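Dihydrodipicolinate synthase (Rhodopseudomonas palustris, PDB 3DZ1) probably condenses pyruvate with aspartate semialdehyde to give 4-hydroxy-tetrahydrodipicolinate, a step of lysine biosynthesis. Local coordinates at residues I31-D36 against R272-S277; Y142-S147 against Y254-G259; G261-K266 against S278-P283. One frame throughout, in Å; residues are numbered along the deposited sequence.

Overall arrangement
From the N terminus, the chain opens contact 1 on helix 28-40, the first helix of an eight-stranded TIM barrel. It then opens contact 2 at 142-147, just after the fifth strand, and closes it at 254-259, so that contact 2 lies nested within the large loop of contact 1. Helix 260-271 next opens contact 3; the loop behind this helix closes contact 1 at 272-277 and contact 3 at 278-283, so these two cross. Contact 1 ties this loop to the first barrel helix, contact 3 folds it back on helix 260-271, and contact 2 brings the link after helix 238-255 to 142-147. Contacts 2 and 3 meet directly, through a salt bridge from Glu255 to Arg265.

Contact 1: I31-D36 against R272-S277; sequences IDRLTD and RGLLSS
Arg33 leaves helix 28-40 toward the turn at 272-277 and has the largest share of this contact. From CB its chain runs out extended, CG anti to the backbone N, and CB and CG pass over the carbonyl O of Leu274, CG at 3.8 Å. CD comes close to two backbone oxygens, 3.0 Å from Gly273 O and 3.2 Å from Leu274 O. The one bend, at chi3 (-58°), turns the guanidinium so that NH1 comes back to Leu274 O at 3.3 Å. This oxygen lies near the guanidinium plane, but NH1 stands well above the carbonyl plane, off the lone pairs. NH1 also points almost straight (174°) at Ser276 OG in a weak, long bond. An alanine in place of Arg33 would remove the NH1 bond to Leu274 O and the weak one to Ser276 OG, with the methylene packing on the backbone, and would probably loosen the turn against the helix. Deeper in, Leu34 packs with apolar atoms alone: CD2 touches CB of Leu274 at 3.8 Å, the two side chains crossing at about a right angle, while CD1 meets CD2 of Leu275 at 3.7 Å. Gly273, with positive phi, closes helix 260-271 in a Schellman motif, and the chain that leaves it is laid against the first barrel helix. The contact thus joins a TIM barrel to the C-terminal helical extension of the DapA family.

Contact 2: Y142-S147 against Y254-G259; sequences YPLTLS and YEHQQG
In this TIM barrel the segment 142-147, which follows the fifth strand, faces the link after helix 238-255 in a loose surface contact. Gln258 has the largest share of it. Its chain bends at chi2 (-62°), which brings the carboxamide against the methyl CG2 of Thr145, 3.7 Å from both OE1 and NE2 of Gln258, with CD2 of Leu144 farther off, 4.3 Å from NE2. Leu144, whose CG is anti to the backbone N, also brings CD2 to 4.5 Å from CE1 of His256. His256 sits at the centre of an inverse gamma turn, and its ring comes nearer to 142-147 although its CB does not head that way. Leu144 also packs on Trp173 of the second subunit, so this edge of the contact borders a neighbouring subunit. Tyr142, at the N-cap position of helix 143-146, lies with its side chain about 10 Å from that of Met217, a predicted pyruvate-binding residue, which places the contact near the probable active site. Its phenol meets the carboxamide tip to tip, OH of Tyr142 standing 3.8 Å from NE2 of Gln258, with ring and amide planes 70° apart.

Contact 3: G261-K266 against S278-P283; sequences GLSVRK and SAQRKP
Charge and hydrogen bonding centre on Lys266 of helix 260-271. Its chain is stretched out beyond CG, and NZ donates to the carbonyl O of Ala279 over 2.7 Å, lying in the plane of that carbonyl. The ammonium has further partners, a salt bridge to Glu54 and a hydrogen bond to Thr18 O, so a buried charge is held between a carboxylate and two backbone oxygens; such surroundings would be expected to keep the lysine protonated. A second polar site is formed by Ser263, whose OG hydrogen-bonds to Ala285 O, while OE1 of Gln280 stands 2.8 Å from the same OG. The hydroxyl thus has two oxygens within reach of its single proton, both from the loop that follows helix 260-271.

Van der Waals contacts, mostly of aliphatic carbons against polar groups, make up the rest. Gln280 extends its chain toward the helix and meets Leu262 tip to tip: CD2 of the leucine lies 3.5 Å from NE2 and 3.6 Å from CD of Gln280. The chains of Lys266 and Gln280 pass in opposite directions, the lysine out from the helix and the glutamine in toward it, touching where CG of Gln280 lies 4.0 Å from CD of Lys266. At the base of the lysine, CB touches the backbone O of Ser278 at 3.5 Å, and in return CB of Ser278 stands 3.5 Å from the carbonyl O of Lys266.

The chain thus folds back on the helix it has just left, only some dozen residues later. Beyond the helix, Lys282 and Pro283 pack on a third subunit. Such packing of a connecting loop back on its own helix belongs to the C-terminal helical part that follows the TIM barrel in the DapA family.

Contact 1: I31-D36 against R272-S277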
loop_
_atom_site.group_PDB
_atom_site.type_symbol
_atom_site.label_atom_id
_atom_site.label_comp_id
_atom_site.label_asym_id
_atom_site.label_seq_id
_atom_site.Cartn_x
_atom_site.Cartn_y
_atom_site.Cartn_z
ATOM N N ILE A 31 36.016 -0.963 6.971
ATOM C CA ILE A 31 35.589 -1.837 5.886
ATOM C C ILE A 31 36.573 -3.004 5.808
ATOM O O ILE A 31 36.167 -4.157 5.681
ATOM C CB ILE A 31 35.551 -1.092 4.530
ATOM C CG1 ILE A 31 34.370 -0.118 4.516
ATOM C CG2 ILE A 31 35.433 -2.090 3.381
ATOM C CD1 ILE A 31 34.279 0.732 3.267
ATOM N N ASP A 32 37.866 -2.709 5.916
ATOM C CA ASP A 32 38.880 -3.760 5.858
ATOM C C ASP A 32 38.787 -4.662 7.087
ATOM O O ASP A 32 38.909 -5.881 6.988
ATOM C CB ASP A 32 40.293 -3.164 5.782
ATOM C CG ASP A 32 40.484 -2.239 4.593
ATOM O OD1 ASP A 32 39.926 -2.515 3.510
ATOM O OD2 ASP A 32 41.217 -1.237 4.741
ATOM N N ARG A 33 38.581 -4.050 8.246
ATOM C CA ARG A 33 38.476 -4.785 9.499
ATOM C C ARG A 33 37.280 -5.742 9.467
ATOM O O ARG A 33 37.379 -6.895 9.901
ATOM C CB ARG A 33 38.335 -3.793 10.651
ATOM C CG ARG A 33 38.394 -4.398 12.035
ATOM C CD ARG A 33 38.216 -3.297 13.062
ATOM N NE ARG A 33 39.239 -2.270 12.924
ATOM C CZ ARG A 33 39.007 -0.963 12.996
ATOM N NH1 ARG A 33 37.777 -0.506 13.200
ATOM N NH2 ARG A 33 40.011 -0.107 12.873
ATOM N N LEU A 34 36.149 -5.257 8.963
ATOM C CA LEU A 34 34.950 -6.085 8.854
ATOM C C LEU A 34 35.209 -7.247 7.906
ATOM O O LEU A 34 34.878 -8.391 8.206
ATOM C CB LEU A 34 33.772 -5.265 8.315
ATOM C CG LEU A 34 32.926 -4.481 9.315
ATOM C CD1 LEU A 34 31.880 -3.659 8.572
ATOM C CD2 LEU A 34 32.258 -5.455 10.279
ATOM N N THR A 35 35.806 -6.942 6.759
ATOM C CA THR A 35 36.099 -7.958 5.760
ATOM C C THR A 35 37.011 -9.050 6.305
ATOM O O THR A 35 36.758 -10.239 6.090
ATOM C CB THR A 35 36.760 -7.343 4.511
ATOM O OG1 THR A 35 35.897 -6.342 3.957
ATOM C CG2 THR A 35 37.010 -8.421 3.461
ATOM N N ASP A 36 38.075 -8.651 6.999
ATOM C CA ASP A 36 39.015 -9.618 7.569
ATOM C C ASP A 36 38.298 -10.501 8.574
ATOM O O ASP A 36 38.562 -11.705 8.673
ATOM C CB ASP A 36 40.174 -8.902 8.270
ATOM C CG ASP A 36 41.047 -8.126 7.308
ATOM O OD1 ASP A 36 41.059 -8.467 6.105
ATOM O OD2 ASP A 36 41.733 -7.183 7.758
ATOM N N ARG A 272 32.156 -4.891 19.397
ATOM C CA ARG A 272 33.004 -6.039 19.102
ATOM C C ARG A 272 34.356 -5.609 18.527
ATOM O O ARG A 272 35.200 -6.449 18.212
ATOM C CB ARG A 272 32.303 -6.993 18.130
ATOM C CG ARG A 272 31.053 -7.641 18.704
ATOM C CD ARG A 272 30.570 -8.793 17.839
ATOM N NE ARG A 272 31.471 -9.941 17.915
ATOM C CZ ARG A 272 31.328 -11.058 17.206
ATOM N NH1 ARG A 272 30.317 -11.185 16.360
ATOM N NH2 ARG A 272 32.200 -12.048 17.346
ATOM N N GLY A 273 34.545 -4.298 18.386
ATOM C CA GLY A 273 35.798 -3.774 17.871
ATOM C C GLY A 273 35.964 -3.797 16.362
ATOM O O GLY A 273 37.073 -3.595 15.866
ATOM N N LEU A 274 34.873 -4.026 15.632
ATOM C CA LEU A 274 34.926 -4.084 14.174
ATOM C C LEU A 274 34.677 -2.725 13.526
ATOM O O LEU A 274 35.213 -2.434 12.457
ATOM C CB LEU A 274 33.916 -5.115 13.656
ATOM C CG LEU A 274 34.132 -6.527 14.215
ATOM C CD1 LEU A 274 33.014 -7.449 13.763
ATOM C CD2 LEU A 274 35.487 -7.051 13.763
ATOM N N LEU A 275 33.856 -1.898 14.164
ATOM C CA LEU A 275 33.578 -0.561 13.645
ATOM C C LEU A 275 34.161 0.475 14.607
ATOM O O LEU A 275 34.121 0.281 15.822
ATOM C CB LEU A 275 32.066 -0.322 13.514
ATOM C CG LEU A 275 31.256 -1.164 12.526
ATOM C CD1 LEU A 275 29.802 -0.683 12.519
ATOM C CD2 LEU A 275 31.856 -1.048 11.139
ATOM N N SER A 276 34.710 1.559 14.062
ATOM C CA SER A 276 35.265 2.638 14.876
ATOM C C SER A 276 34.105 3.440 15.444
ATOM O O SER A 276 34.152 3.911 16.582
ATOM C CB SER A 276 36.138 3.573 14.030
ATOM O OG SER A 276 37.319 2.930 13.603
ATOM N N SER A 277 33.066 3.596 14.626
ATOM C CA SER A 277 31.869 4.329 15.012
ATOM C C SER A 277 30.621 3.574 14.576
ATOM O O SER A 277 30.632 2.870 13.565
ATOM C CB SER A 277 31.864 5.717 14.368
ATOM O OG SER A 277 30.614 6.358 14.571
#

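Contact 2: Y142-S147 against Y254-G259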
loop_
_atom_site.group_PDB
_atom_site.type_symbol
_atom_site.label_atom_id
_atom_site.label_comp_id
_atom_site.label_asym_id
_atom_site.label_seq_id
_atom_site.Cartn_x
_atom_site.Cartn_y
_atom_site.Cartn_z
ATOM N N TYR A 142 11.836 -10.487 -0.674
ATOM C CA TYR A 142 11.628 -9.970 0.677
ATOM C C TYR A 142 10.360 -9.117 0.739
ATOM O O TYR A 142 10.426 -7.892 0.847
ATOM C CB TYR A 142 12.860 -9.139 1.048
ATOM C CG TYR A 142 13.002 -8.719 2.492
ATOM C CD1 TYR A 142 12.294 -9.353 3.513
ATOM C CD2 TYR A 142 13.912 -7.722 2.844
ATOM C CE1 TYR A 142 12.495 -9.002 4.850
ATOM C CE2 TYR A 142 14.120 -7.369 4.172
ATOM C CZ TYR A 142 13.411 -8.010 5.168
ATOM O OH TYR A 142 13.633 -7.659 6.479
ATOM N N PRO A 143 9.186 -9.764 0.687
ATOM C CA PRO A 143 7.878 -9.104 0.728
ATOM C C PRO A 143 7.693 -8.128 1.890
ATOM O O PRO A 143 7.118 -7.054 1.722
ATOM C CB PRO A 143 6.904 -10.277 0.826
ATOM C CG PRO A 143 7.614 -11.377 0.113
ATOM C CD PRO A 143 9.030 -11.228 0.608
ATOM N N LEU A 144 8.170 -8.514 3.067
ATOM C CA LEU A 144 8.026 -7.676 4.251
ATOM C C LEU A 144 8.405 -6.214 4.024
ATOM O O LEU A 144 7.714 -5.311 4.485
ATOM C CB LEU A 144 8.865 -8.232 5.405
ATOM C CG LEU A 144 8.724 -7.426 6.699
ATOM C CD1 LEU A 144 7.318 -7.603 7.236
ATOM C CD2 LEU A 144 9.750 -7.879 7.726
ATOM N N THR A 145 9.502 -5.976 3.315
ATOM C CA THR A 145 9.954 -4.612 3.082
ATOM C C THR A 145 9.747 -4.113 1.659
ATOM O O THR A 145 9.650 -2.904 1.425
ATOM C CB THR A 145 11.454 -4.469 3.417
ATOM O OG1 THR A 145 12.220 -5.252 2.495
ATOM C CG2 THR A 145 11.734 -4.951 4.835
ATOM N N LEU A 146 9.680 -5.038 0.711
ATOM C CA LEU A 146 9.524 -4.671 -0.689
ATOM C C LEU A 146 8.100 -4.767 -1.240
ATOM O O LEU A 146 7.844 -4.359 -2.375
ATOM C CB LEU A 146 10.476 -5.517 -1.533
ATOM C CG LEU A 146 11.932 -5.457 -1.059
ATOM C CD1 LEU A 146 12.791 -6.357 -1.928
ATOM C CD2 LEU A 146 12.437 -4.018 -1.115
ATOM N N SER A 147 7.182 -5.306 -0.440
ATOM C CA SER A 147 5.778 -5.438 -0.828
ATOM C C SER A 147 5.503 -6.507 -1.878
ATOM O O SER A 147 4.525 -7.240 -1.776
ATOM C CB SER A 147 5.242 -4.092 -1.333
ATOM O OG SER A 147 5.432 -3.074 -0.363
ATOM N N TYR A 254 15.573 -9.131 18.423
ATOM C CA TYR A 254 15.674 -7.729 18.831
ATOM C C TYR A 254 16.223 -6.907 17.663
ATOM O O TYR A 254 15.754 -5.799 17.397
ATOM C CB TYR A 254 16.597 -7.566 20.048
ATOM C CG TYR A 254 16.419 -6.236 20.757
ATOM C CD1 TYR A 254 15.559 -6.114 21.846
ATOM C CD2 TYR A 254 17.075 -5.087 20.305
ATOM C CE1 TYR A 254 15.353 -4.877 22.470
ATOM C CE2 TYR A 254 16.874 -3.852 20.916
ATOM C CZ TYR A 254 16.013 -3.752 21.997
ATOM O OH TYR A 254 15.800 -2.529 22.594
ATOM N N GLU A 255 17.211 -7.462 16.965
ATOM C CA GLU A 255 17.829 -6.787 15.826
ATOM C C GLU A 255 16.892 -6.782 14.619
ATOM O O GLU A 255 17.025 -5.951 13.717
ATOM C CB GLU A 255 19.137 -7.489 15.442
ATOM C CG GLU A 255 19.988 -6.713 14.450
ATOM C CD GLU A 255 21.123 -7.542 13.872
ATOM O OE1 GLU A 255 21.962 -8.034 14.648
ATOM O OE2 GLU A 255 21.175 -7.698 12.634
ATOM N N HIS A 256 15.955 -7.726 14.611
ATOM C CA HIS A 256 14.984 -7.864 13.531
ATOM C C HIS A 256 13.835 -6.867 13.674
ATOM O O HIS A 256 12.666 -7.240 13.627
ATOM C CB HIS A 256 14.431 -9.294 13.519
ATOM C CG HIS A 256 13.499 -9.582 12.383
ATOM N ND1 HIS A 256 13.891 -9.523 11.063
ATOM C CD2 HIS A 256 12.194 -9.946 12.371
ATOM C CE1 HIS A 256 12.869 -9.839 10.287
ATOM N NE2 HIS A 256 11.827 -10.100 11.055
ATOM N N GLN A 257 14.171 -5.601 13.877
ATOM C CA GLN A 257 13.165 -4.554 13.994
ATOM C C GLN A 257 13.476 -3.511 12.933
ATOM O O GLN A 257 14.617 -3.079 12.805
ATOM C CB GLN A 257 13.213 -3.903 15.380
ATOM C CG GLN A 257 12.589 -4.721 16.485
ATOM C CD GLN A 257 12.666 -4.016 17.827
ATOM O OE1 GLN A 257 13.741 -3.901 18.421
ATOM N NE2 GLN A 257 11.528 -3.528 18.305
ATOM N N GLN A 258 12.467 -3.111 12.169
ATOM C CA GLN A 258 12.666 -2.113 11.126
ATOM C C GLN A 258 13.197 -0.801 11.693
ATOM O O GLN A 258 12.674 -0.287 12.680
ATOM C CB GLN A 258 11.353 -1.867 10.382
ATOM C CG GLN A 258 10.895 -3.055 9.551
ATOM C CD GLN A 258 11.888 -3.409 8.458
ATOM O OE1 GLN A 258 12.186 -2.593 7.585
ATOM N NE2 GLN A 258 12.407 -4.632 8.503
ATOM N N GLY A 259 14.241 -0.265 11.067
ATOM C CA GLY A 259 14.824 0.986 11.524
ATOM C C GLY A 259 15.806 0.805 12.666
ATOM O O GLY A 259 16.985 1.163 12.553
#

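Contact 3: G261-K266 against S278-P283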
loop_
_atom_site.group_PDB
_atom_site.type_symbol
_atom_site.label_atom_id
_atom_site.label_comp_id
_atom_site.label_asym_id
_atom_site.label_seq_id
_atom_site.Cartn_x
_atom_site.Cartn_y
_atom_site.Cartn_z
ATOM N N GLY A 261 16.903 -1.953 13.734
ATOM C CA GLY A 261 17.815 -3.021 13.367
ATOM C C GLY A 261 19.229 -2.598 13.021
ATOM O O GLY A 261 20.192 -3.190 13.511
ATOM N N LEU A 262 19.365 -1.585 12.171
ATOM C CA LEU A 262 20.685 -1.105 11.775
ATOM C C LEU A 262 21.418 -0.521 12.975
ATOM O O LEU A 262 22.628 -0.692 13.119
ATOM C CB LEU A 262 20.558 -0.039 10.685
ATOM C CG LEU A 262 21.878 0.524 10.152
ATOM C CD1 LEU A 262 22.722 -0.599 9.557
ATOM C CD2 LEU A 262 21.584 1.580 9.101
ATOM N N SER A 263 20.676 0.174 13.833
ATOM C CA SER A 263 21.259 0.774 15.025
ATOM C C SER A 263 21.781 -0.310 15.951
ATOM O O SER A 263 22.823 -0.143 16.587
ATOM C CB SER A 263 20.222 1.620 15.765
ATOM O OG SER A 263 19.828 2.722 14.968
ATOM N N VAL A 264 21.054 -1.421 16.033
ATOM C CA VAL A 264 21.473 -2.522 16.890
ATOM C C VAL A 264 22.738 -3.162 16.330
ATOM O O VAL A 264 23.698 -3.400 17.066
ATOM C CB VAL A 264 20.367 -3.595 17.020
ATOM C CG1 VAL A 264 20.892 -4.799 17.800
ATOM C CG2 VAL A 264 19.156 -3.004 17.733
ATOM N N ARG A 265 22.734 -3.430 15.026
ATOM C CA ARG A 265 23.881 -4.039 14.349
ATOM C C ARG A 265 25.153 -3.227 14.524
ATOM O O ARG A 265 26.183 -3.747 14.945
ATOM C CB ARG A 265 23.637 -4.153 12.843
ATOM C CG ARG A 265 22.594 -5.155 12.414
ATOM C CD ARG A 265 22.429 -5.104 10.899
ATOM N NE ARG A 265 21.401 -6.019 10.418
ATOM C CZ ARG A 265 20.114 -5.940 10.738
ATOM N NH1 ARG A 265 19.685 -4.985 11.545
ATOM N NH2 ARG A 265 19.251 -6.818 10.248
ATOM N N LYS A 266 25.085 -1.952 14.161
ATOM C CA LYS A 266 26.251 -1.088 14.259
ATOM C C LYS A 266 26.732 -0.890 15.689
ATOM O O LYS A 266 27.935 -0.785 15.933
ATOM C CB LYS A 266 25.966 0.253 13.579
ATOM C CG LYS A 266 25.992 0.146 12.050
ATOM C CD LYS A 266 26.023 1.513 11.383
ATOM C CE LYS A 266 26.466 1.397 9.935
ATOM N NZ LYS A 266 26.637 2.731 9.299
ATOM N N SER A 278 29.548 3.731 15.343
ATOM C CA SER A 278 28.278 3.075 15.053
ATOM C C SER A 278 27.376 4.010 14.254
ATOM O O SER A 278 26.205 3.720 14.031
ATOM C CB SER A 278 27.580 2.692 16.358
ATOM O OG SER A 278 27.348 3.841 17.158
ATOM N N ALA A 279 27.938 5.126 13.814
ATOM C CA ALA A 279 27.194 6.129 13.060
ATOM C C ALA A 279 26.553 5.662 11.752
ATOM O O ALA A 279 27.074 4.787 11.054
ATOM C CB ALA A 279 28.102 7.326 12.780
ATOM N N GLN A 280 25.405 6.261 11.451
ATOM C CA GLN A 280 24.666 6.010 10.219
ATOM C C GLN A 280 24.500 7.394 9.611
ATOM O O GLN A 280 24.708 8.400 10.291
ATOM C CB GLN A 280 23.267 5.466 10.495
ATOM C CG GLN A 280 23.180 4.313 11.454
ATOM C CD GLN A 280 21.745 4.002 11.822
ATOM O OE1 GLN A 280 21.479 3.377 12.844
ATOM N NE2 GLN A 280 20.809 4.434 10.982
ATOM N N ARG A 281 24.128 7.456 8.340
ATOM C CA ARG A 281 23.900 8.740 7.699
ATOM C C ARG A 281 22.411 9.043 7.827
ATOM O O ARG A 281 21.606 8.133 8.016
ATOM C CB ARG A 281 24.289 8.684 6.224
ATOM C CG ARG A 281 25.779 8.707 5.971
ATOM C CD ARG A 281 26.054 8.942 4.498
ATOM N NE ARG A 281 27.467 9.170 4.231
ATOM C CZ ARG A 281 27.959 9.442 3.029
ATOM N NH1 ARG A 281 27.149 9.518 1.984
ATOM N NH2 ARG A 281 29.261 9.637 2.873
ATOM N N LYS A 282 22.043 10.317 7.739
ATOM C CA LYS A 282 20.636 10.696 7.834
ATOM C C LYS A 282 19.926 10.215 6.570
ATOM O O LYS A 282 20.495 10.265 5.482
ATOM C CB LYS A 282 20.494 12.217 7.937
ATOM C CG LYS A 282 21.153 12.847 9.152
ATOM C CD LYS A 282 20.863 14.344 9.199
ATOM C CE LYS A 282 21.585 15.024 10.352
ATOM N NZ LYS A 282 23.067 14.957 10.196
ATOM N N PRO A 283 18.680 9.736 6.695
ATOM C CA PRO A 283 17.923 9.623 7.944
ATOM C C PRO A 283 18.283 8.346 8.708
ATOM O O PRO A 283 18.452 7.284 8.111
ATOM C CB PRO A 283 16.479 9.627 7.461
ATOM C CG PRO A 283 16.579 8.847 6.187
ATOM C CD PRO A 283 17.822 9.426 5.536
#